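Local coordinates for monooxygenase (Agrobacterium tumefaciens, PDB 2I7G), which probably acts as a flavin-dependent monooxygenase of the luciferase-like family, built on a TIM barrel, at residues A127-G132 / E192-W197. Sequence-based numbering, arbitrary orientation.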
loop_
_atom_site.group_PDB
_atom_site.type_symbol
_atom_site.label_atom_id
_atom_site.label_comp_id
_atom_site.label_asym_id
_atom_site.label_seq_id
_atom_site.Cartn_x
_atom_site.Cartn_y
_atom_site.Cartn_z
ATOM N N ALA B 127 -5.020 11.101 5.749
ATOM C CA ALA B 127 -5.635 9.769 5.571
ATOM C C ALA B 127 -6.857 9.522 6.468
ATOM O O ALA B 127 -6.939 10.051 7.607
ATOM C CB ALA B 127 -4.581 8.604 5.766
ATOM N N GLU B 128 -7.762 8.683 5.955
ATOM C CA GLU B 128 -8.913 8.193 6.720
ATOM C C GLU B 128 -9.251 6.785 6.253
ATOM O O GLU B 128 -8.889 6.347 5.112
ATOM C CB GLU B 128 -10.164 9.097 6.513
ATOM C CG GLU B 128 -9.959 10.575 6.780
ATOM C CD GLU B 128 -11.243 11.359 6.677
ATOM O OE1 GLU B 128 -12.281 10.769 6.266
ATOM O OE2 GLU B 128 -11.188 12.566 6.988
ATOM N N ILE B 129 -9.939 6.069 7.140
ATOM C CA ILE B 129 -10.441 4.724 6.828
ATOM C C ILE B 129 -11.967 4.781 6.895
ATOM O O ILE B 129 -12.516 5.304 7.876
ATOM C CB ILE B 129 -9.943 3.675 7.878
ATOM C CG1 ILE B 129 -8.406 3.567 7.837
ATOM C CG2 ILE B 129 -10.652 2.319 7.604
ATOM C CD1 ILE B 129 -7.796 2.825 9.102
HETATM N N MSE B 130 -12.647 4.269 5.861
HETATM C CA MSE B 130 -14.098 4.065 5.963
HETATM C C MSE B 130 -14.346 2.570 5.894
HETATM O O MSE B 130 -14.100 1.930 4.854
HETATM C CB MSE B 130 -14.856 4.819 4.861
HETATM C CG MSE B 130 -16.348 4.603 4.966
HETATM SE SE MSE B 130 -17.264 5.242 3.320
HETATM C CE MSE B 130 -16.264 6.869 2.924
ATOM N N ALA B 131 -14.746 2.005 7.029
ATOM C CA ALA B 131 -14.896 0.552 7.125
ATOM C C ALA B 131 -16.358 0.173 6.864
ATOM O O ALA B 131 -17.292 0.817 7.381
ATOM C CB ALA B 131 -14.485 0.093 8.481
ATOM N N GLY B 132 -16.561 -0.873 6.091
ATOM C CA GLY B 132 -17.913 -1.348 5.872
ATOM C C GLY B 132 -17.986 -2.720 5.246
ATOM O O GLY B 132 -16.968 -3.373 4.979
ATOM N N GLU B 192 -3.597 12.953 15.361
ATOM C CA GLU B 192 -3.758 12.450 16.742
ATOM C C GLU B 192 -4.642 11.190 16.801
ATOM O O GLU B 192 -4.322 10.214 17.500
ATOM C CB GLU B 192 -4.297 13.532 17.677
ATOM C CG GLU B 192 -4.466 13.008 19.103
ATOM C CD GLU B 192 -4.234 14.062 20.184
ATOM O OE1 GLU B 192 -4.514 15.259 19.930
ATOM O OE2 GLU B 192 -3.780 13.670 21.290
ATOM N N ARG B 193 -5.714 11.198 16.018
ATOM C CA ARG B 193 -6.635 10.076 15.938
ATOM C C ARG B 193 -6.953 9.869 14.461
ATOM O O ARG B 193 -7.650 10.683 13.854
ATOM C CB ARG B 193 -7.922 10.398 16.709
ATOM C CG ARG B 193 -8.519 9.228 17.496
ATOM C CD ARG B 193 -7.686 8.940 18.750
ATOM N NE ARG B 193 -8.448 8.381 19.873
ATOM C CZ ARG B 193 -9.116 9.102 20.776
ATOM N NH1 ARG B 193 -9.150 10.432 20.701
ATOM N NH2 ARG B 193 -9.766 8.492 21.764
ATOM N N LEU B 194 -6.438 8.789 13.888
ATOM C CA LEU B 194 -6.728 8.471 12.486
ATOM C C LEU B 194 -8.257 8.355 12.340
ATOM O O LEU B 194 -8.858 7.493 12.987
ATOM C CB LEU B 194 -6.049 7.147 12.112
ATOM C CG LEU B 194 -5.904 6.701 10.645
ATOM C CD1 LEU B 194 -4.989 7.628 9.850
ATOM C CD2 LEU B 194 -5.376 5.271 10.563
ATOM N N PRO B 195 -8.897 9.223 11.523
ATOM C CA PRO B 195 -10.360 9.088 11.413
ATOM C C PRO B 195 -10.788 7.709 10.882
ATOM O O PRO B 195 -10.168 7.144 9.936
ATOM C CB PRO B 195 -10.776 10.240 10.481
ATOM C CG PRO B 195 -9.560 11.171 10.470
ATOM C CD PRO B 195 -8.382 10.309 10.661
ATOM N N VAL B 196 -11.785 7.145 11.565
ATOM C CA VAL B 196 -12.416 5.912 11.134
ATOM C C VAL B 196 -13.924 6.189 11.023
ATOM O O VAL B 196 -14.560 6.590 12.013
ATOM C CB VAL B 196 -12.145 4.759 12.106
ATOM C CG1 VAL B 196 -12.959 3.515 11.691
ATOM C CG2 VAL B 196 -10.625 4.451 12.121
ATOM N N TRP B 197 -14.435 6.052 9.812
ATOM C CA TRP B 197 -15.870 6.180 9.520
ATOM C C TRP B 197 -16.455 4.796 9.318
ATOM O O TRP B 197 -15.776 3.899 8.838
ATOM C CB TRP B 197 -16.084 6.952 8.194
ATOM C CG TRP B 197 -15.818 8.422 8.302
ATOM C CD1 TRP B 197 -14.598 9.037 8.509
ATOM C CD2 TRP B 197 -16.779 9.466 8.170
ATOM N NE1 TRP B 197 -14.770 10.402 8.534
ATOM C CE2 TRP B 197 -16.094 10.689 8.318
ATOM C CE3 TRP B 197 -18.175 9.488 7.970
ATOM C CZ2 TRP B 197 -16.748 11.927 8.280
ATOM C CZ3 TRP B 197 -18.822 10.727 7.916
ATOM C CH2 TRP B 197 -18.100 11.927 8.066
HETATM O O HOH W 1 -12.927 12.700 9.214
#
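Ile129 and Trp197 belong to neighbouring parallel strands of the TIM barrel, 127-131 and 196-200, and share one rung of the ladder between them: Trp197 N reaches Ile129 O at 2.8 Å. Ile129 N gives its own hydrogen to Pro195 O at 3.0 Å, and Ala131 N closes on Trp197 O. Proline fits just ahead of the strand because its carbonyl can still accept, although its nitrogen has no hydrogen to give.

The two sheet faces differ in chemistry. Beta-branched Ile129 and Val196 suit an extended strand and pack between the barrel wall and the surrounding helices, Ile129 against 109-122 and 150-166, Val196 against Arg165 of the latter. In one of the two modelled conformers of Leu194, its CD2 also meets Ile129 CD1. The face of Glu128, Met130 (present as selenomethionine) and Trp197 lies inside the barrel. Glu128 CG stands beside its backbone N (chi1 -53°), 3.8 Å from Pro195 CG, so the aliphatic part of the chain covers the proline ring. Beyond it the chain runs extended alongside the indole, carboxylate and ring planes only 13° apart. Glu128 OE1 lies 3.4 Å from Trp197 NE1, but at an angle too poor for a hydrogen bond. A water in the ring plane instead satisfies the indole N-H, accepting from Trp197 NE1 at 3.0 Å, and donates weakly to Glu128 OE2.

Close packing gives way at the start of the second segment, where Glu192 and Arg193 swing into solvent away from strand 127-131. The buried carboxylate of Glu128 is matched by Arg96 and Arg329 from other barrel strands, an ionic network that ties several strands together within the barrel interior.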